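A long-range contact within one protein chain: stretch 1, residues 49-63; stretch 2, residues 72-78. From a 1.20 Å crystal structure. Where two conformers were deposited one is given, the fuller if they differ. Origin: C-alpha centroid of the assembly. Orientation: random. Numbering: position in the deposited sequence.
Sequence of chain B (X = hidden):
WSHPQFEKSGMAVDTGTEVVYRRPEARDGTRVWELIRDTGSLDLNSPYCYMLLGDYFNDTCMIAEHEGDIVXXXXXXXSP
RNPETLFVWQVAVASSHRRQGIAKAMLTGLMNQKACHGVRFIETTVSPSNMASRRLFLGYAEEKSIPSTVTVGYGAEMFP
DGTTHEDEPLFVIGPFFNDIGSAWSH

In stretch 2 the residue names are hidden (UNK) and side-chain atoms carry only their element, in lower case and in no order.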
# COMPACT_ATOMS: atom_id res chain seq x y z
N CYS B 49 -4.54 -6.32 0.72
CA CYS B 49 -3.32 -5.52 0.61
C CYS B 49 -2.20 -6.31 0.02
O CYS B 49 -1.46 -5.83 -0.85
CB CYS B 49 -2.97 -4.96 1.98
SG CYS B 49 -1.51 -3.88 2.00
N TYR B 50 -1.98 -7.52 0.51
CA TYR B 50 -0.88 -8.33 -0.01
C TYR B 50 -1.14 -8.83 -1.40
O TYR B 50 -0.15 -8.98 -2.18
CB TYR B 50 -0.53 -9.45 1.02
CG TYR B 50 -0.11 -8.87 2.34
CD1 TYR B 50 1.13 -8.26 2.47
CD2 TYR B 50 -0.95 -8.86 3.42
CE1 TYR B 50 1.50 -7.64 3.65
CE2 TYR B 50 -0.58 -8.22 4.61
CZ TYR B 50 0.65 -7.62 4.72
OH TYR B 50 0.94 -6.95 5.87
N MET B 51 -2.35 -9.02 -1.80
CA MET B 51 -2.66 -9.28 -3.22
C MET B 51 -2.30 -8.10 -4.06
O MET B 51 -1.70 -8.25 -5.14
CB MET B 51 -4.18 -9.59 -3.36
CG MET B 51 -4.59 -10.81 -2.71
SD MET B 51 -6.40 -11.06 -2.78
CE MET B 51 -6.52 -12.37 -1.58
N LEU B 52 -2.61 -6.86 -3.61
CA LEU B 52 -2.22 -5.66 -4.34
C LEU B 52 -0.76 -5.55 -4.51
O LEU B 52 -0.26 -5.15 -5.59
CB LEU B 52 -2.67 -4.38 -3.73
CG LEU B 52 -4.06 -4.06 -3.66
CD1 LEU B 52 -4.25 -2.63 -3.09
CD2 LEU B 52 -4.73 -4.11 -5.06
N LEU B 53 -0.01 -5.82 -3.45
CA LEU B 53 1.43 -5.75 -3.58
C LEU B 53 1.94 -6.73 -4.58
O LEU B 53 2.80 -6.41 -5.39
CB LEU B 53 2.05 -5.96 -2.18
CG LEU B 53 1.88 -4.79 -1.21
CD1 LEU B 53 2.16 -5.21 0.21
CD2 LEU B 53 2.80 -3.62 -1.57
N GLY B 54 1.43 -7.96 -4.58
CA GLY B 54 1.78 -8.97 -5.53
C GLY B 54 1.37 -8.66 -6.94
O GLY B 54 1.93 -9.23 -7.86
N ASP B 55 0.35 -7.82 -7.11
CA ASP B 55 -0.12 -7.46 -8.42
C ASP B 55 0.56 -6.21 -8.92
O ASP B 55 1.37 -6.24 -9.84
CB ASP B 55 -1.62 -7.29 -8.35
CG ASP B 55 -2.29 -7.04 -9.65
OD1 ASP B 55 -1.59 -6.66 -10.62
OD2 ASP B 55 -3.54 -7.35 -9.65
N TYR B 56 0.33 -5.08 -8.30
CA TYR B 56 0.77 -3.75 -8.80
C TYR B 56 2.20 -3.42 -8.43
O TYR B 56 2.81 -2.62 -9.16
CB TYR B 56 -0.21 -2.70 -8.32
CG TYR B 56 -1.57 -2.80 -8.89
CD1 TYR B 56 -1.88 -2.25 -10.10
CD2 TYR B 56 -2.57 -3.47 -8.24
CE1 TYR B 56 -3.11 -2.42 -10.69
CE2 TYR B 56 -3.82 -3.67 -8.81
CZ TYR B 56 -4.07 -3.13 -10.04
OH TYR B 56 -5.32 -3.32 -10.63
N PHE B 57 2.72 -3.95 -7.34
CA PHE B 57 4.00 -3.55 -6.79
C PHE B 57 5.07 -4.61 -6.90
O PHE B 57 6.15 -4.52 -6.34
CB PHE B 57 3.89 -3.02 -5.37
CG PHE B 57 3.08 -1.81 -5.24
CD1 PHE B 57 3.66 -0.54 -5.46
CD2 PHE B 57 1.76 -1.83 -4.95
CE1 PHE B 57 2.92 0.61 -5.34
CE2 PHE B 57 0.99 -0.67 -4.87
CZ PHE B 57 1.58 0.55 -5.05
N ASN B 58 4.77 -5.73 -7.63
CA ASN B 58 5.64 -6.93 -7.44
C ASN B 58 7.01 -6.74 -8.02
O ASN B 58 7.94 -7.43 -7.63
CB ASN B 58 5.02 -8.19 -7.94
CG ASN B 58 4.75 -8.24 -9.38
OD1 ASN B 58 4.75 -7.26 -10.13
ND2 ASN B 58 4.54 -9.43 -9.86
N ASP B 59 7.19 -5.76 -8.92
CA ASP B 59 8.53 -5.47 -9.48
C ASP B 59 9.52 -5.01 -8.43
O ASP B 59 10.72 -5.09 -8.68
CB ASP B 59 8.40 -4.42 -10.59
CG ASP B 59 7.38 -4.86 -11.63
OD1 ASP B 59 6.18 -4.59 -11.42
OD2 ASP B 59 7.75 -5.53 -12.56
N THR B 60 9.02 -4.52 -7.30
CA THR B 60 9.85 -4.03 -6.21
C THR B 60 9.55 -4.80 -4.91
O THR B 60 9.76 -4.19 -3.84
CB THR B 60 9.69 -2.52 -6.03
OG1 THR B 60 8.32 -2.19 -5.77
CG2 THR B 60 10.17 -1.75 -7.22
N CYS B 61 9.10 -6.05 -5.01
CA CYS B 61 8.92 -6.88 -3.82
C CYS B 61 9.66 -8.19 -4.02
O CYS B 61 10.05 -8.55 -5.16
CB CYS B 61 7.42 -7.17 -3.58
SG CYS B 61 6.43 -5.73 -3.17
N MET B 62 9.82 -8.97 -2.97
CA MET B 62 10.59 -10.21 -2.99
C MET B 62 9.90 -11.26 -2.11
O MET B 62 9.35 -10.90 -1.04
CB MET B 62 12.01 -9.94 -2.38
CG MET B 62 13.02 -10.94 -2.45
SD MET B 62 13.28 -11.61 -4.20
CE MET B 62 13.78 -10.01 -4.72
N ILE B 63 9.94 -12.51 -2.57
CA ILE B 63 9.59 -13.70 -1.77
C ILE B 63 10.74 -14.64 -1.69
O ILE B 63 11.50 -14.79 -2.65
CB ILE B 63 8.36 -14.43 -2.46
CG1 ILE B 63 7.04 -13.76 -1.95
CG2 ILE B 63 8.34 -15.95 -2.23
CD1 ILE B 63 5.80 -14.34 -2.46
N UNK B 72 9.97 -16.01 3.50
CA UNK B 72 10.40 -14.62 3.59
C UNK B 72 9.62 -13.78 2.65
O UNK B 72 9.17 -14.22 1.57
N UNK B 73 9.50 -12.50 3.01
CA UNK B 73 8.82 -11.48 2.14
C UNK B 73 9.45 -10.15 2.44
O UNK B 73 9.72 -9.80 3.60
c UNK B 73 4.98 -8.59 0.31
c UNK B 73 5.22 -8.40 1.65
c UNK B 73 6.28 -10.59 0.35
c UNK B 73 5.51 -9.69 -0.36
c UNK B 73 6.01 -9.33 2.30
c UNK B 73 6.55 -10.42 1.67
c UNK B 73 7.33 -11.46 2.43
N UNK B 74 9.61 -9.36 1.37
CA UNK B 74 9.86 -7.90 1.46
C UNK B 74 8.90 -7.21 0.58
O UNK B 74 8.82 -7.47 -0.64
c UNK B 74 11.33 -7.51 1.09
c UNK B 74 12.28 -8.16 1.90
c UNK B 74 13.69 -7.71 1.68
c UNK B 74 11.43 -5.97 1.18
N UNK B 75 8.19 -6.19 1.13
CA UNK B 75 7.43 -5.26 0.33
C UNK B 75 8.18 -3.92 0.25
O UNK B 75 8.73 -3.42 1.25
o UNK B 75 6.13 -4.68 2.28
c UNK B 75 6.08 -5.02 0.91
N UNK B 76 8.16 -3.33 -0.95
CA UNK B 76 8.76 -2.02 -1.13
C UNK B 76 8.10 -1.40 -2.30
O UNK B 76 7.46 -2.02 -3.16
c UNK B 76 10.26 -2.15 -1.39
N UNK B 77 8.31 -0.06 -2.46
CA UNK B 77 7.81 0.72 -3.60
C UNK B 77 8.67 1.92 -3.79
O UNK B 77 9.26 2.45 -2.81
c UNK B 77 6.01 1.87 -2.22
c UNK B 77 6.01 3.92 -0.91
c UNK B 77 5.24 1.95 0.06
c UNK B 77 6.25 3.23 -2.10
c UNK B 77 5.48 3.27 0.18
c UNK B 77 5.51 1.24 -1.11
c UNK B 77 6.32 1.09 -3.47
N UNK B 78 8.82 2.39 -5.02
CA UNK B 78 9.49 3.65 -5.25
C UNK B 78 8.56 4.80 -4.88
O UNK B 78 7.38 4.80 -5.20
c UNK B 78 10.92 2.69 -7.02
n UNK B 78 13.96 2.72 -9.66
c UNK B 78 11.77 2.72 -8.02
n UNK B 78 12.70 3.85 -8.17
n UNK B 78 14.48 4.87 -9.13
c UNK B 78 9.98 3.78 -6.69
c UNK B 78 13.72 3.78 -8.95

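Position 72 has no side-chain atoms, so it is Gly72. Gly72 O lies 3.4 Å from Ile63 CA, a CA-H...O contact.

Position 73 has seven side-chain carbons: one carbon, then a ring of six. The ring lies near Tyr50, Leu53 and Ile63. No oxygen is attached to it, which excludes tyrosine. The residue is Phe73. Its chi1 is t. Phe73 CE2 is 4.2 Å from Tyr50 CD1, and Phe73 CZ is 4.4 Å from Leu53 CD1. Phe73 CD1 is 4.0 Å from Ile63 CG1. Leu53 and Ile63 meet the ring at its edge. The backbone takes part too: Phe73 CA makes a CA-H...O contact of 3.3 Å with Met62 O.

Position 74 has four carbons, forked at the first, with one arm two carbons long. The first carbon lies near Met62. Leucine would fork one carbon later, so this is Ile74. Ile74 CB is 4.3 Å from Met62 CB, on the same face of the sheet. Ile74 N donates to Met62 O at 2.9 Å, and Met62 N donates to Ile74 O at 2.9 Å. The two bonds close the ring of an antiparallel hydrogen-bonded pair.

Position 75 has one carbon and one oxygen. The carbon touches Leu53. It is Ser75. The CA-to-CB bond points away overall, yet Ser75 CB is 4.0 Å from Leu53 CD1. Its OG is hydrogen-bonded elsewhere in the structure. Cys61 SG packs 3.7 Å from Ser75 CA.

Position 76 has a single carbon. This carbon, CB of 76, lies 3.2 Å from Thr60 O. The residue is Ala76. Ala76 O accepts a hydrogen bond from Thr60 OG1 at 2.8 Å. Here a side chain of stretch 1 bonds to the strand, beyond the paired residues.

Position 77 again has one carbon and a ring of six, without oxygen. The first carbon touches Phe57. It is Phe77. Phe77 CB is 3.7 Å from Phe57 CD1, while the end of the side chain leads away from stretch 1.

Position 78 has three carbons, a nitrogen, then a carbon carrying two more nitrogens. This guanidinium marks Arg78. It makes no close contact with stretch 1, and its NE, NH1 and NH2 are hydrogen-bonded elsewhere in the structure.

The contact joins strand pairing to apolar packing. Met62 and Ile63 pair antiparallel with Ile74 and Phe73. The Phe73 ring, on the face it shares with Ile63, contacts Tyr50 and Leu53, so one side chain links sheet and helix. Farther along, Thr60 holds the backbone of Ala76 and Phe57 packs on Phe77. Together the stretches bury 577 Å².

Stretch 2 72-78: GFISAFR
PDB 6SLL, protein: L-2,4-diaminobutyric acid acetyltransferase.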